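PDB 6ZPV: MgGH51 from Meripilus giganteus, which hydrolyses terminal alpha-L-arabinofuranosyl residues, probably with retention of configuration as in other family GH51 arabinofuranosidases. Local coordinates for residues P405-G417 / S526-S538. Numbering follows the deposited sequence.
With ACT (acetate ion), chain S.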
loop_
_atom_site.group_PDB
_atom_site.type_symbol
_atom_site.label_atom_id
_atom_site.label_comp_id
_atom_site.label_asym_id
_atom_site.label_seq_id
_atom_site.Cartn_x
_atom_site.Cartn_y
_atom_site.Cartn_z
ATOM N N PRO A 405 -8.918 -15.371 -14.472
ATOM C CA PRO A 405 -8.132 -14.873 -15.614
ATOM C C PRO A 405 -8.915 -14.803 -16.921
ATOM O O PRO A 405 -8.779 -13.862 -17.711
ATOM C CB PRO A 405 -6.937 -15.867 -15.661
ATOM C CG PRO A 405 -6.812 -16.333 -14.238
ATOM C CD PRO A 405 -8.239 -16.450 -13.714
ATOM N N THR A 406 -9.730 -15.852 -17.164
ATOM C CA THR A 406 -10.518 -15.937 -18.395
ATOM C C THR A 406 -11.535 -14.793 -18.466
ATOM O O THR A 406 -11.716 -14.202 -19.526
ATOM C CB THR A 406 -11.154 -17.315 -18.486
ATOM O OG1 THR A 406 -10.083 -18.258 -18.614
ATOM C CG2 THR A 406 -12.114 -17.441 -19.643
ATOM N N TRP A 407 -12.204 -14.533 -17.336
ATOM C CA TRP A 407 -13.146 -13.402 -17.352
ATOM C C TRP A 407 -12.458 -12.122 -17.825
ATOM O O TRP A 407 -13.035 -11.331 -18.578
ATOM C CB TRP A 407 -13.738 -13.189 -15.938
ATOM C CG TRP A 407 -14.760 -12.097 -15.848
ATOM C CD1 TRP A 407 -16.111 -12.296 -15.895
ATOM C CD2 TRP A 407 -14.538 -10.692 -15.717
ATOM N NE1 TRP A 407 -16.765 -11.106 -15.822
ATOM C CE2 TRP A 407 -15.835 -10.099 -15.750
ATOM C CE3 TRP A 407 -13.414 -9.863 -15.583
ATOM C CZ2 TRP A 407 -16.009 -8.699 -15.674
ATOM C CZ3 TRP A 407 -13.604 -8.501 -15.542
ATOM C CH2 TRP A 407 -14.871 -7.908 -15.610
ATOM N N PHE A 408 -11.252 -11.860 -17.361
ATOM C CA PHE A 408 -10.572 -10.609 -17.705
ATOM C C PHE A 408 -10.347 -10.498 -19.226
ATOM O O PHE A 408 -10.623 -9.427 -19.794
ATOM C CB PHE A 408 -9.269 -10.429 -16.907
ATOM C CG PHE A 408 -9.526 -9.899 -15.525
ATOM C CD1 PHE A 408 -9.682 -8.527 -15.351
ATOM C CD2 PHE A 408 -9.758 -10.707 -14.444
ATOM C CE1 PHE A 408 -10.041 -7.993 -14.121
ATOM C CE2 PHE A 408 -10.099 -10.170 -13.224
ATOM C CZ PHE A 408 -10.237 -8.813 -13.046
ATOM N N TYR A 409 -9.876 -11.552 -19.910
ATOM C CA TYR A 409 -9.720 -11.399 -21.371
ATOM C C TYR A 409 -11.077 -11.331 -22.059
ATOM O O TYR A 409 -11.229 -10.634 -23.049
ATOM C CB TYR A 409 -8.740 -12.373 -22.026
ATOM C CG TYR A 409 -9.179 -13.798 -22.151
ATOM C CD1 TYR A 409 -10.115 -14.133 -23.120
ATOM C CD2 TYR A 409 -8.629 -14.831 -21.427
ATOM C CE1 TYR A 409 -10.503 -15.459 -23.344
ATOM C CE2 TYR A 409 -8.963 -16.169 -21.687
ATOM C CZ TYR A 409 -9.894 -16.481 -22.652
ATOM O OH TYR A 409 -10.239 -17.810 -22.876
ATOM N N GLN A 410 -12.064 -12.069 -21.556
ATOM C CA GLN A 410 -13.399 -12.111 -22.118
ATOM C C GLN A 410 -14.101 -10.771 -21.959
ATOM O O GLN A 410 -15.070 -10.525 -22.689
ATOM C CB GLN A 410 -14.282 -13.232 -21.556
ATOM C CG GLN A 410 -13.803 -14.606 -21.980
ATOM C CD GLN A 410 -14.721 -15.669 -21.366
ATOM O OE1 GLN A 410 -15.159 -15.517 -20.200
ATOM N NE2 GLN A 410 -14.799 -16.803 -22.011
ATOM N N ASN A 411 -13.680 -9.923 -21.023
ATOM C CA ASN A 411 -14.380 -8.675 -20.702
ATOM C C ASN A 411 -13.509 -7.476 -21.005
ATOM O O ASN A 411 -13.775 -6.373 -20.500
ATOM C CB ASN A 411 -14.905 -8.722 -19.258
ATOM C CG ASN A 411 -16.073 -9.674 -19.176
ATOM O OD1 ASN A 411 -17.212 -9.236 -19.434
ATOM N ND2 ASN A 411 -15.833 -10.922 -18.922
ATOM N N ALA A 412 -12.579 -7.583 -21.941
ATOM C CA ALA A 412 -11.738 -6.452 -22.386
ATOM C C ALA A 412 -12.554 -5.366 -23.079
ATOM O O ALA A 412 -12.051 -4.241 -23.196
ATOM C CB ALA A 412 -10.654 -6.948 -23.308
ATOM N N PHE A 413 -13.768 -5.650 -23.509
ATOM C CA PHE A 413 -14.676 -4.647 -24.081
ATOM C C PHE A 413 -15.665 -4.112 -23.058
ATOM O O PHE A 413 -16.651 -3.457 -23.447
ATOM C CB PHE A 413 -15.354 -5.182 -25.348
ATOM C CG PHE A 413 -14.461 -5.245 -26.559
ATOM C CD1 PHE A 413 -13.453 -6.161 -26.655
ATOM C CD2 PHE A 413 -14.638 -4.342 -27.603
ATOM C CE1 PHE A 413 -12.640 -6.196 -27.765
ATOM C CE2 PHE A 413 -13.800 -4.387 -28.703
ATOM C CZ PHE A 413 -12.775 -5.304 -28.786
ATOM N N TYR A 414 -15.374 -4.246 -21.773
ATOM C CA TYR A 414 -16.269 -3.789 -20.696
ATOM C C TYR A 414 -16.727 -2.352 -20.948
ATOM O O TYR A 414 -17.920 -2.036 -20.772
ATOM C CB TYR A 414 -15.567 -3.914 -19.344
ATOM C CG TYR A 414 -16.443 -3.564 -18.172
ATOM C CD1 TYR A 414 -17.229 -4.526 -17.555
ATOM C CD2 TYR A 414 -16.498 -2.310 -17.649
ATOM C CE1 TYR A 414 -18.040 -4.211 -16.466
ATOM C CE2 TYR A 414 -17.286 -2.008 -16.543
ATOM C CZ TYR A 414 -18.082 -2.930 -15.985
ATOM O OH TYR A 414 -18.851 -2.590 -14.858
ATOM N N TYR A 415 -15.811 -1.449 -21.273
ATOM C CA TYR A 415 -16.115 -0.005 -21.375
ATOM C C TYR A 415 -16.495 0.460 -22.781
ATOM O O TYR A 415 -16.950 1.614 -22.938
ATOM C CB TYR A 415 -14.994 0.854 -20.807
ATOM C CG TYR A 415 -14.910 0.839 -19.296
ATOM C CD1 TYR A 415 -15.829 1.559 -18.544
ATOM C CD2 TYR A 415 -13.956 0.118 -18.621
ATOM C CE1 TYR A 415 -15.803 1.523 -17.154
ATOM C CE2 TYR A 415 -13.907 0.093 -17.251
ATOM C CZ TYR A 415 -14.799 0.821 -16.498
ATOM O OH TYR A 415 -14.844 0.862 -15.126
ATOM N N ASP A 416 -16.351 -0.387 -23.802
ATOM C CA ASP A 416 -16.566 0.104 -25.185
ATOM C C ASP A 416 -17.995 0.602 -25.405
ATOM O O ASP A 416 -18.148 1.537 -26.219
ATOM C CB ASP A 416 -16.206 -0.957 -26.199
ATOM C CG ASP A 416 -14.715 -1.155 -26.258
ATOM O OD1 ASP A 416 -14.123 -1.743 -25.303
ATOM O OD2 ASP A 416 -14.065 -0.723 -27.256
ATOM N N GLY A 417 -18.984 -0.060 -24.824
ATOM C CA GLY A 417 -20.369 0.320 -25.036
ATOM C C GLY A 417 -20.876 1.360 -24.066
ATOM O O GLY A 417 -22.090 1.702 -24.162
ATOM N N SER A 526 -6.625 1.357 -33.715
ATOM C CA SER A 526 -6.106 0.247 -34.527
ATOM C C SER A 526 -7.247 -0.703 -34.795
ATOM O O SER A 526 -8.319 -0.648 -34.149
ATOM C CB SER A 526 -4.925 -0.425 -33.856
ATOM O OG SER A 526 -5.303 -1.012 -32.607
ATOM N N THR A 527 -7.018 -1.653 -35.707
ATOM C CA THR A 527 -7.913 -2.796 -35.841
ATOM C C THR A 527 -8.361 -3.282 -34.476
ATOM O O THR A 527 -7.506 -3.493 -33.608
ATOM C CB THR A 527 -7.177 -3.912 -36.578
ATOM O OG1 THR A 527 -6.604 -3.413 -37.800
ATOM C CG2 THR A 527 -8.034 -5.127 -36.850
ATOM N N LEU A 528 -9.646 -3.519 -34.286
ATOM C CA LEU A 528 -10.119 -3.993 -32.992
ATOM C C LEU A 528 -9.783 -5.454 -32.779
ATOM O O LEU A 528 -9.996 -6.284 -33.673
ATOM C CB LEU A 528 -11.626 -3.778 -32.844
ATOM C CG LEU A 528 -12.104 -2.347 -32.726
ATOM C CD1 LEU A 528 -13.627 -2.260 -32.859
ATOM C CD2 LEU A 528 -11.665 -1.686 -31.457
ATOM N N PRO A 529 -9.342 -5.834 -31.564
ATOM C CA PRO A 529 -9.321 -7.240 -31.202
ATOM C C PRO A 529 -10.692 -7.890 -31.315
ATOM O O PRO A 529 -11.721 -7.201 -31.271
ATOM C CB PRO A 529 -8.870 -7.236 -29.714
ATOM C CG PRO A 529 -8.079 -5.931 -29.605
ATOM C CD PRO A 529 -8.858 -4.969 -30.473
ATOM N N THR A 530 -10.725 -9.207 -31.379
ATOM C CA THR A 530 -11.986 -9.947 -31.307
ATOM C C THR A 530 -12.566 -9.820 -29.890
ATOM O O THR A 530 -11.864 -10.167 -28.939
ATOM C CB THR A 530 -11.764 -11.398 -31.684
ATOM O OG1 THR A 530 -11.252 -11.414 -33.021
ATOM C CG2 THR A 530 -13.058 -12.175 -31.637
ATOM N N ASN A 531 -13.802 -9.417 -29.811
ATOM C CA ASN A 531 -14.521 -9.283 -28.543
ATOM C C ASN A 531 -14.807 -10.704 -28.017
ATOM O O ASN A 531 -15.590 -11.423 -28.650
ATOM C CB ASN A 531 -15.745 -8.420 -28.739
ATOM C CG ASN A 531 -16.481 -8.129 -27.461
ATOM O OD1 ASN A 531 -16.234 -8.734 -26.427
ATOM N ND2 ASN A 531 -17.389 -7.169 -27.519
ATOM N N GLY A 532 -14.134 -11.104 -26.917
ATOM C CA GLY A 532 -14.201 -12.443 -26.378
ATOM C C GLY A 532 -12.994 -13.288 -26.695
ATOM O O GLY A 532 -12.904 -14.420 -26.175
ATOM N N GLY A 533 -12.126 -12.803 -27.551
ATOM C CA GLY A 533 -10.924 -13.546 -27.936
ATOM C C GLY A 533 -9.818 -13.446 -26.915
ATOM O O GLY A 533 -9.901 -12.687 -25.922
ATOM N N THR A 534 -8.764 -14.224 -27.138
ATOM C CA THR A 534 -7.592 -14.272 -26.238
ATOM C C THR A 534 -6.538 -13.231 -26.574
ATOM O O THR A 534 -5.638 -13.038 -25.738
ATOM C CB THR A 534 -6.992 -15.662 -26.240
ATOM O OG1 THR A 534 -6.735 -16.040 -27.591
ATOM C CG2 THR A 534 -7.892 -16.687 -25.618
ATOM N N LEU A 535 -6.543 -12.641 -27.772
ATOM C CA LEU A 535 -5.434 -11.803 -28.229
ATOM C C LEU A 535 -5.893 -10.360 -28.298
ATOM O O LEU A 535 -6.879 -10.023 -28.986
ATOM C CB LEU A 535 -4.966 -12.238 -29.621
ATOM C CG LEU A 535 -3.723 -11.512 -30.154
ATOM C CD1 LEU A 535 -2.493 -11.812 -29.321
ATOM C CD2 LEU A 535 -3.488 -11.892 -31.602
ATOM N N HIS A 536 -5.218 -9.470 -27.559
ATOM C CA HIS A 536 -5.622 -8.054 -27.441
ATOM C C HIS A 536 -4.409 -7.169 -27.544
ATOM O O HIS A 536 -3.283 -7.579 -27.275
ATOM C CB HIS A 536 -6.337 -7.837 -26.087
ATOM C CG HIS A 536 -7.650 -8.532 -25.999
ATOM N ND1 HIS A 536 -8.796 -7.896 -26.372
ATOM C CD2 HIS A 536 -7.923 -9.837 -25.710
ATOM C CE1 HIS A 536 -9.763 -8.838 -26.286
ATOM N NE2 HIS A 536 -9.272 -10.002 -25.910
ATOM N N TRP A 537 -4.632 -5.916 -27.921
ATOM C CA TRP A 537 -3.533 -4.951 -28.030
ATOM C C TRP A 537 -4.087 -3.548 -27.839
ATOM O O TRP A 537 -5.300 -3.308 -27.975
ATOM C CB TRP A 537 -2.842 -5.084 -29.418
ATOM C CG TRP A 537 -3.784 -4.983 -30.559
ATOM C CD1 TRP A 537 -4.239 -3.834 -31.167
ATOM C CD2 TRP A 537 -4.463 -6.086 -31.219
ATOM N NE1 TRP A 537 -5.162 -4.152 -32.128
ATOM C CE2 TRP A 537 -5.305 -5.527 -32.179
ATOM C CE3 TRP A 537 -4.439 -7.455 -31.038
ATOM C CZ2 TRP A 537 -6.138 -6.317 -32.987
ATOM C CZ3 TRP A 537 -5.220 -8.223 -31.851
ATOM C CH2 TRP A 537 -6.064 -7.662 -32.817
ATOM N N SER A 538 -3.178 -2.613 -27.582
ATOM C CA SER A 538 -3.487 -1.172 -27.462
ATOM C C SER A 538 -2.223 -0.395 -27.816
ATOM O O SER A 538 -1.122 -0.775 -27.373
ATOM C CB SER A 538 -3.975 -0.837 -26.058
ATOM O OG SER A 538 -4.205 0.558 -25.918
HETATM C C ACT S . -9.573 -3.582 -39.735
HETATM O O ACT S . -10.760 -3.427 -39.084
HETATM O OXT ACT S . -8.552 -2.783 -39.679
HETATM C CH3 ACT S . -9.321 -4.898 -40.553
HETATM O O HOH W 1 -12.741 -9.446 -25.086
HETATM O O HOH W 2 -15.086 -8.320 -24.059
HETATM O O HOH W 3 -14.694 -16.004 -25.054
#
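Tyr409 offers one ring face to Thr534, whose CG2 stands 3.9 Å from the ring centroid, 27° off the normal, a CH-pi contact between side chains lying side by side. Gly532 O lies near the plane at the ring's edge. One water donates to Tyr409 O (2.8 Å) and accepts from Gly532 N. Another donates to Gln410 O and Asn531 OD1 and accepts from Phe413 N, while Gln410 NE2 reaches Gly532 O through a third. In this way the C-terminal end of helix 405-410, which follows strand 396-403 of the parallel sheet in the family's catalytic (beta/alpha)8 barrel, meets the type II turn Thr530-Gly533 leading into strand 535-541 of the C-terminal beta domain. Ala412 CB packs over the His536 ring, 4.0 Å from its centroid; a hydrogen bond from His536 NE2 to Gly533 O (2.8 Å), near the ring plane, holds that ring. Phe413 stacks on the Asn531 amide, planes 13° apart and Asn531 CG 3.6 Å from Phe413 CG; chi1 of -175° carries Asn531 CG toward the ring. A serine in place of Phe413 would probably leave that amide held chiefly by its water, with a gap toward Pro529, whose O lies 3.3 Å from Phe413 CZ.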